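Local coordinates for protein beta-1,3-glucosyltransferase (Paecilomyces sp. J18, PDB 5JVV) that is a beta-1,3-glucosyltransferase, a carbohydrate-active enzyme folded as a curved beta-sandwich of two largely antiparallel sheets, at residues I141-D146 against N225-C230. Residues are numbered along the deposited sequence; the frame is centred on the assembly and turned at random.
Sequences ITSDDD and NFKGTC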
loop_
_atom_site.group_PDB
_atom_site.type_symbol
_atom_site.label_atom_id
_atom_site.label_comp_id
_atom_site.label_asym_id
_atom_site.label_seq_id
_atom_site.Cartn_x
_atom_site.Cartn_y
_atom_site.Cartn_z
ATOM N N ILE A 141 -15.944 3.413 12.949
ATOM C CA ILE A 141 -16.559 2.730 11.809
ATOM C C ILE A 141 -17.544 1.677 12.319
ATOM O O ILE A 141 -17.261 0.954 13.285
ATOM C CB ILE A 141 -15.521 2.120 10.835
ATOM C CG1 ILE A 141 -14.544 1.180 11.554
ATOM C CG2 ILE A 141 -14.718 3.221 10.159
ATOM C CD1 ILE A 141 -13.643 0.418 10.563
ATOM N N THR A 142 -18.714 1.612 11.694
ATOM C CA THR A 142 -19.810 0.790 12.206
ATOM C C THR A 142 -20.517 -0.004 11.106
ATOM O O THR A 142 -21.681 -0.391 11.263
ATOM C CB THR A 142 -20.865 1.651 12.932
ATOM O OG1 THR A 142 -21.423 2.612 12.018
ATOM C CG2 THR A 142 -20.247 2.389 14.119
ATOM N N SER A 143 -19.817 -0.245 10.000
ATOM C CA SER A 143 -20.426 -0.906 8.847
ATOM C C SER A 143 -19.891 -2.322 8.621
ATOM O O SER A 143 -19.807 -2.779 7.480
ATOM C CB SER A 143 -20.240 -0.052 7.585
ATOM O OG SER A 143 -20.994 1.149 7.679
ATOM N N ASP A 144 -19.545 -3.017 9.705
ATOM C CA ASP A 144 -18.983 -4.372 9.614
ATOM C C ASP A 144 -19.979 -5.367 9.000
ATOM O O ASP A 144 -19.615 -6.493 8.648
ATOM C CB ASP A 144 -18.461 -4.849 10.987
ATOM C CG ASP A 144 -17.775 -6.221 10.925
ATOM O OD1 ASP A 144 -16.605 -6.312 10.468
ATOM O OD2 ASP A 144 -18.401 -7.214 11.354
ATOM N N ASP A 145 -21.226 -4.928 8.845
ATOM C CA ASP A 145 -22.280 -5.755 8.264
ATOM C C ASP A 145 -22.648 -5.351 6.827
ATOM O O ASP A 145 -23.628 -5.844 6.269
ATOM C CB ASP A 145 -23.516 -5.739 9.168
ATOM C CG ASP A 145 -23.242 -6.340 10.542
ATOM O OD1 ASP A 145 -22.619 -7.421 10.609
ATOM O OD2 ASP A 145 -23.647 -5.730 11.554
ATOM N N ASP A 146 -21.872 -4.442 6.242
ATOM C CA ASP A 146 -21.897 -4.216 4.793
ATOM C C ASP A 146 -20.452 -4.193 4.313
ATOM O O ASP A 146 -19.982 -3.224 3.708
ATOM C CB ASP A 146 -22.637 -2.923 4.404
ATOM C CG ASP A 146 -22.739 -2.737 2.890
ATOM O OD1 ASP A 146 -22.702 -3.749 2.153
ATOM O OD2 ASP A 146 -22.843 -1.576 2.428
ATOM N N ASN A 225 -15.394 -1.111 4.578
ATOM C CA ASN A 225 -16.423 -0.075 4.497
ATOM C C ASN A 225 -16.213 0.940 5.615
ATOM O O ASN A 225 -16.687 0.744 6.744
ATOM C CB ASN A 225 -17.820 -0.703 4.569
ATOM C CG ASN A 225 -18.928 0.262 4.158
ATOM O OD1 ASN A 225 -18.756 1.484 4.190
ATOM N ND2 ASN A 225 -20.086 -0.290 3.790
ATOM N N PHE A 226 -15.484 2.010 5.310
ATOM C CA PHE A 226 -15.154 3.001 6.330
ATOM C C PHE A 226 -16.240 4.065 6.389
ATOM O O PHE A 226 -16.206 5.081 5.684
ATOM C CB PHE A 226 -13.755 3.587 6.115
ATOM C CG PHE A 226 -12.653 2.564 6.234
ATOM C CD1 PHE A 226 -11.982 2.380 7.434
ATOM C CD2 PHE A 226 -12.316 1.766 5.146
ATOM C CE1 PHE A 226 -10.968 1.429 7.553
ATOM C CE2 PHE A 226 -11.314 0.808 5.242
ATOM C CZ PHE A 226 -10.634 0.638 6.457
ATOM N N LYS A 227 -17.201 3.813 7.266
ATOM C CA LYS A 227 -18.432 4.583 7.340
ATOM C C LYS A 227 -18.914 4.426 8.771
ATOM O O LYS A 227 -18.802 3.342 9.341
ATOM C CB LYS A 227 -19.441 4.003 6.348
ATOM C CG LYS A 227 -20.830 4.612 6.394
ATOM C CD LYS A 227 -21.636 4.120 5.186
ATOM C CE LYS A 227 -23.072 3.809 5.555
ATOM N NZ LYS A 227 -23.154 2.633 6.464
ATOM N N GLY A 228 -19.411 5.501 9.370
ATOM C CA GLY A 228 -19.814 5.429 10.764
ATOM C C GLY A 228 -20.156 6.752 11.407
ATOM O O GLY A 228 -20.970 7.515 10.894
ATOM N N THR A 229 -19.529 7.022 12.549
ATOM C CA THR A 229 -19.980 8.093 13.435
ATOM C C THR A 229 -19.420 9.470 13.114
ATOM O O THR A 229 -19.654 10.422 13.856
ATOM C CB THR A 229 -19.661 7.775 14.904
ATOM O OG1 THR A 229 -18.241 7.742 15.103
ATOM C CG2 THR A 229 -20.258 6.442 15.301
ATOM N N CYS A 230 -18.659 9.564 12.031
ATOM C CA CYS A 230 -18.237 10.850 11.502
ATOM C C CYS A 230 -18.384 10.780 9.997
ATOM O O CYS A 230 -18.500 9.689 9.430
ATOM C CB CYS A 230 -16.776 11.140 11.849
ATOM S SG CYS A 230 -15.569 10.207 10.856
HETATM O O HOH W 1 -17.080 -0.949 8.824
#
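Residues 141-146, part of the loop between strands 130-134 and 150-153, pass 225-230, which begins on strand 224-226, obliquely and in the opposite sense. A single bridge pairs Ile141 with Gly228, their CA atoms 4.4 Å apart. Two backbone bonds flank this non-hydrogen-bonded pair: Thr229 with Glu140, and Thr142 N to Lys227 O, the latter 2.9 Å long, nearly straight (169°) and in the carbonyl plane. One residue further, the backbones have parted: a water accepts a weak bond from Ser143 N and donates to Asn225 O at 2.7 Å. A type I turn, Ser143 to Asp146, brings Asp146 O back to Asn225. With CG anti to its backbone N (chi1 -166°), Asn225 directs ND2 onto a lone pair of Asp146 O at 2.9 Å, the acceptor 4° out of the amide plane. Ser143 CB packs against the same amide, 3.7 Å from Asn225 CG. Bends at chi3 and chi4 curl Lys227 around the Ser143 hydroxyl, leaving NZ 2.9 Å from Ser143 OG. Ile141 and Phe226 run adjacent in a common direction, with Ile141 CG2 4.0 Å from Phe226 CD1; both also touch strand 165-168. The Cys139-Cys230 disulfide ties the two regions covalently. This is an isolated antiparallel beta-bridge, continued by a water and the Asn225 amide bond, joining a loop of one sheet to an edge strand of the other in the sandwich.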